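Local coordinates for protein putative N-acetylneuraminate lyase ([Ruminococcus] gnavus ATCC 29149, PDB 6RB7) that belongs to the dihydrodipicolinate synthetase family of TIM-barrel proteins and forms a four-chain assembly, at residues P224-M229 / I276-C281; P248-K253 / C329-K334. All blocks are in the same frame, centred on the assembly; numbering follows the deposited sequence.

Contact 1. Residues P224-M229 / I276-C281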
loop_
_atom_site.group_PDB
_atom_site.type_symbol
_atom_site.label_atom_id
_atom_site.label_comp_id
_atom_site.label_asym_id
_atom_site.label_seq_id
_atom_site.Cartn_x
_atom_site.Cartn_y
_atom_site.Cartn_z
ATOM N N PRO A 224 19.489 -2.376 2.345
ATOM C CA PRO A 224 19.059 -1.652 3.562
ATOM C C PRO A 224 20.155 -1.704 4.632
ATOM O O PRO A 224 20.400 -2.771 5.238
ATOM C CB PRO A 224 17.796 -2.384 4.023
ATOM C CG PRO A 224 17.326 -3.110 2.768
ATOM C CD PRO A 224 18.640 -3.546 2.124
ATOM N N ASP A 225 20.843 -0.577 4.852
ATOM C CA ASP A 225 22.046 -0.586 5.721
ATOM C C ASP A 225 21.671 -1.056 7.142
ATOM O O ASP A 225 22.513 -1.690 7.823
ATOM C CB ASP A 225 22.640 0.812 5.783
ATOM C CG ASP A 225 23.007 1.427 4.429
ATOM O OD1 ASP A 225 22.746 0.797 3.386
ATOM O OD2 ASP A 225 23.624 2.518 4.443
ATOM N N GLU A 226 20.476 -0.695 7.599
ATOM C CA GLU A 226 19.975 -1.013 8.952
ATOM C C GLU A 226 19.814 -2.523 9.143
ATOM O O GLU A 226 19.664 -2.979 10.269
ATOM C CB GLU A 226 18.606 -0.351 9.142
ATOM C CG GLU A 226 18.628 1.176 9.054
ATOM C CD GLU A 226 18.447 1.775 7.652
ATOM O OE1 GLU A 226 18.606 1.069 6.602
ATOM O OE2 GLU A 226 18.072 2.986 7.579
ATOM N N GLN A 227 19.831 -3.280 8.072
ATOM C CA GLN A 227 19.655 -4.763 8.100
ATOM C C GLN A 227 20.927 -5.485 7.588
ATOM O O GLN A 227 20.858 -6.684 7.307
ATOM C CB GLN A 227 18.437 -5.121 7.255
ATOM C CG GLN A 227 17.164 -4.453 7.730
ATOM C CD GLN A 227 15.895 -4.890 7.011
ATOM O OE1 GLN A 227 14.822 -4.782 7.615
ATOM N NE2 GLN A 227 15.979 -5.388 5.751
ATOM N N PHE A 228 22.053 -4.782 7.484
ATOM C CA PHE A 228 23.315 -5.304 6.908
ATOM C C PHE A 228 23.591 -6.740 7.374
ATOM O O PHE A 228 23.715 -7.647 6.512
ATOM C CB PHE A 228 24.447 -4.340 7.258
ATOM C CG PHE A 228 25.789 -4.635 6.659
ATOM C CD1 PHE A 228 26.557 -5.693 7.107
ATOM C CD2 PHE A 228 26.311 -3.827 5.648
ATOM C CE1 PHE A 228 27.821 -5.932 6.572
ATOM C CE2 PHE A 228 27.581 -4.042 5.161
ATOM C CZ PHE A 228 28.322 -5.115 5.584
ATOM N N MET A 229 23.639 -6.970 8.683
ATOM C CA MET A 229 24.091 -8.283 9.176
ATOM C C MET A 229 23.076 -9.365 8.821
ATOM O O MET A 229 23.486 -10.522 8.538
ATOM C CB MET A 229 24.379 -8.269 10.672
ATOM C CG MET A 229 23.203 -8.067 11.529
ATOM S SD MET A 229 23.734 -7.931 13.283
ATOM C CE MET A 229 24.361 -9.565 13.609
ATOM N N ILE A 276 23.226 5.745 14.774
ATOM C CA ILE A 276 23.782 6.878 13.999
ATOM C C ILE A 276 22.838 7.197 12.843
ATOM O O ILE A 276 22.551 8.368 12.585
ATOM C CB ILE A 276 25.231 6.573 13.555
ATOM C CG1 ILE A 276 26.152 6.553 14.770
ATOM C CG2 ILE A 276 25.709 7.528 12.477
ATOM C CD1 ILE A 276 27.403 5.782 14.585
ATOM N N ILE A 277 22.382 6.190 12.083
ATOM C CA ILE A 277 21.469 6.452 10.959
ATOM C C ILE A 277 20.226 7.175 11.465
ATOM O O ILE A 277 19.793 8.161 10.831
ATOM C CB ILE A 277 21.113 5.143 10.229
ATOM C CG1 ILE A 277 22.365 4.528 9.592
ATOM C CG2 ILE A 277 20.009 5.393 9.220
ATOM C CD1 ILE A 277 22.133 3.162 9.036
ATOM N N TYR A 278 19.640 6.703 12.570
ATOM C CA TYR A 278 18.393 7.310 13.061
ATOM C C TYR A 278 18.676 8.770 13.456
ATOM O O TYR A 278 17.843 9.665 13.117
ATOM C CB TYR A 278 17.779 6.507 14.187
ATOM C CG TYR A 278 17.554 5.043 13.862
ATOM C CD1 TYR A 278 17.259 4.616 12.574
ATOM C CD2 TYR A 278 17.715 4.081 14.832
ATOM C CE1 TYR A 278 17.107 3.275 12.288
ATOM C CE2 TYR A 278 17.521 2.734 14.565
ATOM C CZ TYR A 278 17.226 2.329 13.294
ATOM O OH TYR A 278 17.097 1.006 12.981
ATOM N N LYS A 279 19.828 9.026 14.050
ATOM C CA LYS A 279 20.197 10.420 14.400
ATOM C C LYS A 279 20.339 11.265 13.119
ATOM O O LYS A 279 19.791 12.373 13.051
ATOM C CB LYS A 279 21.489 10.422 15.212
ATOM C CG LYS A 279 21.955 11.822 15.643
ATOM C CD LYS A 279 21.013 12.529 16.550
ATOM C CE LYS A 279 20.777 11.821 17.853
ATOM N NZ LYS A 279 20.061 12.736 18.791
ATOM N N MET A 280 21.005 10.758 12.096
ATOM C CA MET A 280 21.191 11.551 10.874
ATOM C C MET A 280 19.834 11.814 10.222
ATOM O O MET A 280 19.670 12.855 9.616
ATOM C CB MET A 280 22.096 10.831 9.892
ATOM C CG MET A 280 23.489 10.628 10.454
ATOM S SD MET A 280 24.726 10.127 9.237
ATOM C CE MET A 280 24.041 8.538 8.724
ATOM N N CYS A 281 18.893 10.885 10.324
ATOM C CA CYS A 281 17.569 11.035 9.655
ATOM C C CYS A 281 16.638 11.930 10.463
ATOM O O CYS A 281 15.550 12.267 9.943
ATOM C CB CYS A 281 16.953 9.664 9.443
ATOM S SG CYS A 281 17.797 8.720 8.150
#
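Asp-225 and Glu-226 meet Ile-277 and Tyr-278 mainly through the aliphatic parts of their acidic side chains. The methyl CD1 of Ile-277 touches both neighbours, 4.0 Å from Asp-225 CB and 4.0 Å from Glu-226 CG. A branched residue suits this place because both of its branches reach the short turn: CD1 meets the two CH2 groups, while CG2 lies 3.5 Å from Glu-226 OE2, a van der Waals approach of a methyl to a carboxylate oxygen. The bend of Glu-226 at chi2 (89°) folds the carboxylate back toward its own turn, with OE2 left against CG2 of Ile-277. Beside this, Glu-226 CG meets the phenol ring obliquely, 4.1 Å from Tyr-278 CE1, and the carboxylate itself does not stack on that ring.

No hydrogen bond joins the two segments, and the acids find their polar partners around them. Asp-225 OD2 is bonded to Thr-243 OG1 and Glu-226 OE2 to a Tris molecule, probably from the crystallisation liquor, which is also held by the backbone N of Asp-225. Tyr-278 OH is bonded to OE1 of Gln-208 of the second subunit, so the ring reaches from the helix to the subunit interface.

Backbone bonds shape the turn itself: Gln-227 N donates to Pro-224 O at 2.9 Å and Phe-228 N to Asp-225 O at 3.1 Å, with Gln-227 as N-cap of helix 228-234. The turn follows strand 219-222, at the C-terminal end of the strands, where TIM barrels carry their active sites; the bound Tris is consistent with a pocket there, and Glu-226, which holds it, packs on helix 263-281 of the C-terminal helical extension found in this family.

Contact 2. Residues P248-K253 / C329-K334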
loop_
_atom_site.group_PDB
_atom_site.type_symbol
_atom_site.label_atom_id
_atom_site.label_comp_id
_atom_site.label_asym_id
_atom_site.label_seq_id
_atom_site.Cartn_x
_atom_site.Cartn_y
_atom_site.Cartn_z
ATOM N N PRO A 248 32.841 4.226 7.109
ATOM C CA PRO A 248 33.146 2.994 6.394
ATOM C C PRO A 248 33.877 1.965 7.250
ATOM O O PRO A 248 33.603 0.749 7.084
ATOM C CB PRO A 248 33.986 3.456 5.193
ATOM C CG PRO A 248 34.473 4.823 5.562
ATOM C CD PRO A 248 33.465 5.421 6.511
ATOM N N GLU A 249 34.699 2.424 8.195
ATOM C CA GLU A 249 35.438 1.501 9.082
ATOM C C GLU A 249 34.461 0.659 9.887
ATOM O O GLU A 249 34.796 -0.514 10.170
ATOM C CB GLU A 249 36.346 2.222 10.073
ATOM C CG GLU A 249 37.397 3.081 9.433
ATOM C CD GLU A 249 37.002 4.544 9.260
ATOM O OE1 GLU A 249 35.812 4.856 8.856
ATOM O OE2 GLU A 249 37.887 5.393 9.565
ATOM N N LEU A 250 33.305 1.208 10.273
ATOM C CA LEU A 250 32.349 0.439 11.110
ATOM C C LEU A 250 31.745 -0.684 10.268
ATOM O O LEU A 250 31.629 -1.808 10.749
ATOM C CB LEU A 250 31.256 1.346 11.675
ATOM C CG LEU A 250 31.725 2.408 12.661
ATOM C CD1 LEU A 250 30.558 3.220 13.166
ATOM C CD2 LEU A 250 32.482 1.749 13.829
ATOM N N TYR A 251 31.367 -0.394 9.015
ATOM C CA TYR A 251 30.806 -1.473 8.162
ATOM C C TYR A 251 31.899 -2.496 7.820
ATOM O O TYR A 251 31.559 -3.682 7.695
ATOM C CB TYR A 251 30.132 -0.870 6.945
ATOM C CG TYR A 251 28.844 -0.151 7.260
ATOM C CD1 TYR A 251 27.692 -0.873 7.537
ATOM C CD2 TYR A 251 28.783 1.242 7.349
ATOM C CE1 TYR A 251 26.495 -0.248 7.816
ATOM C CE2 TYR A 251 27.585 1.882 7.648
ATOM C CZ TYR A 251 26.444 1.136 7.888
ATOM O OH TYR A 251 25.246 1.770 8.108
ATOM N N LEU A 252 33.157 -2.074 7.595
ATOM C CA LEU A 252 34.234 -3.068 7.363
ATOM C C LEU A 252 34.384 -3.981 8.574
ATOM O O LEU A 252 34.518 -5.204 8.390
ATOM C CB LEU A 252 35.532 -2.328 7.026
ATOM C CG LEU A 252 35.559 -1.714 5.623
ATOM C CD1 LEU A 252 36.698 -0.701 5.503
ATOM C CD2 LEU A 252 35.642 -2.807 4.550
ATOM N N LYS A 253 34.333 -3.408 9.764
ATOM C CA LYS A 253 34.488 -4.219 10.993
ATOM C C LYS A 253 33.265 -5.115 11.198
ATOM O O LYS A 253 33.433 -6.268 11.586
ATOM C CB LYS A 253 34.732 -3.315 12.192
ATOM C CG LYS A 253 35.113 -4.105 13.444
ATOM C CD LYS A 253 36.493 -4.710 13.324
ATOM C CE LYS A 253 36.875 -5.448 14.591
ATOM N NZ LYS A 253 38.284 -5.934 14.517
ATOM N N CYS A 329 32.751 8.901 15.751
ATOM C CA CYS A 329 34.114 8.878 16.352
ATOM C C CYS A 329 34.129 7.910 17.551
ATOM O O CYS A 329 35.080 7.093 17.686
ATOM C CB CYS A 329 34.506 10.271 16.829
ATOM S SG CYS A 329 34.787 11.398 15.447
ATOM N N ASP A 330 33.105 7.981 18.400
ATOM C CA ASP A 330 33.063 7.164 19.634
ATOM C C ASP A 330 32.897 5.686 19.281
ATOM O O ASP A 330 33.566 4.827 19.876
ATOM C CB ASP A 330 31.932 7.633 20.537
ATOM C CG ASP A 330 32.175 9.014 21.169
ATOM O OD1 ASP A 330 33.288 9.529 21.088
ATOM O OD2 ASP A 330 31.230 9.544 21.741
ATOM N N ALA A 331 32.080 5.367 18.267
ATOM C CA ALA A 331 31.914 3.965 17.832
ATOM C C ALA A 331 33.233 3.410 17.309
ATOM O O ALA A 331 33.561 2.242 17.558
ATOM C CB ALA A 331 30.789 3.870 16.820
ATOM N N LYS A 332 33.964 4.188 16.539
ATOM C CA LYS A 332 35.263 3.730 16.001
ATOM C C LYS A 332 36.223 3.430 17.169
ATOM O O LYS A 332 36.926 2.403 17.137
ATOM C CB LYS A 332 35.772 4.765 15.017
ATOM C CG LYS A 332 34.989 4.788 13.712
ATOM C CD LYS A 332 35.717 5.499 12.659
ATOM C CE LYS A 332 35.834 6.968 12.936
ATOM N NZ LYS A 332 36.552 7.648 11.824
ATOM N N LYS A 333 36.235 4.272 18.205
ATOM C CA LYS A 333 37.092 3.973 19.382
ATOM C C LYS A 333 36.625 2.726 20.128
ATOM O O LYS A 333 37.449 1.971 20.700
ATOM C CB LYS A 333 37.126 5.220 20.274
ATOM C CG LYS A 333 37.877 6.374 19.641
ATOM C CD LYS A 333 37.651 7.699 20.358
ATOM C CE LYS A 333 38.534 8.787 19.784
ATOM N NZ LYS A 333 38.293 10.080 20.456
ATOM N N LYS A 334 35.326 2.451 20.159
ATOM C CA LYS A 334 34.772 1.303 20.868
ATOM C C LYS A 334 35.098 0.012 20.122
ATOM O O LYS A 334 35.315 -1.029 20.803
ATOM C CB LYS A 334 33.249 1.469 21.021
ATOM C CG LYS A 334 32.857 2.508 22.028
ATOM C CD LYS A 334 31.416 3.053 21.963
ATOM C CE LYS A 334 30.326 2.228 22.529
ATOM N NZ LYS A 334 29.133 3.107 22.547
HETATM O O HOH W 1 34.683 7.117 9.780
HETATM O O HOH W 2 39.256 7.834 11.318
#
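Glu-249 and Leu-250, on the helix that follows the last barrel strand, face Ala-331 and Lys-332 on the C-terminal helix of the extension added to the TIM barrel. The short helical segments run roughly alike, with axes 9.9 Å apart at closest approach and 35° between their directions. Glu-249 comes first, near the start of its helix, where an acid is probably favoured by the helix dipole. Its OE2 makes a weak, long salt bridge of 3.5 Å to Lys-332 NZ and a further one to Lys-70, which is its stronger partner. Two waters also bridge the pair: one donates to Glu-249 OE1 at 2.7 Å and accepts from Lys-332 NZ at 2.8 Å, while a second accepts from NZ and donates only weakly to OE2. Lys-332 CD lies 3.8 Å from Glu-249 CD, and the bend at chi3 (-68°) turns CE aside from the carboxylate before NZ ends near OE2.

Next, buried Leu-250 supplies the apolar part, spreading its two methyls over a small alanine and the lysine's aliphatic stem. Its CD1 packs 3.7 Å from Ala-331 CB, and its CD2 sits 3.9 Å from Lys-332 CG.

The centres of contacts 1 and 2 are about 14 Å apart, on the same side of the chain's centre, and their segments alternate along the chain: 224-229, 248-253, 276-281, 329-334. Each ties a late barrel element to the C-terminal helical extension. Contact 1 joins the turn after strand 219-222 to helix 263-281, whereas contact 2 joins helix 248-259 to helix 317-335. Tyr-251 of 248-253 connects them, its OH lying 3.5 Å from Ile-277 CD1 and also bonded to Thr-243, the partner of Asp-225. Thus the inner contact borders the Tris-occupied pocket and a neighbouring subunit, and the outer one holds the last helix against helix 248-259.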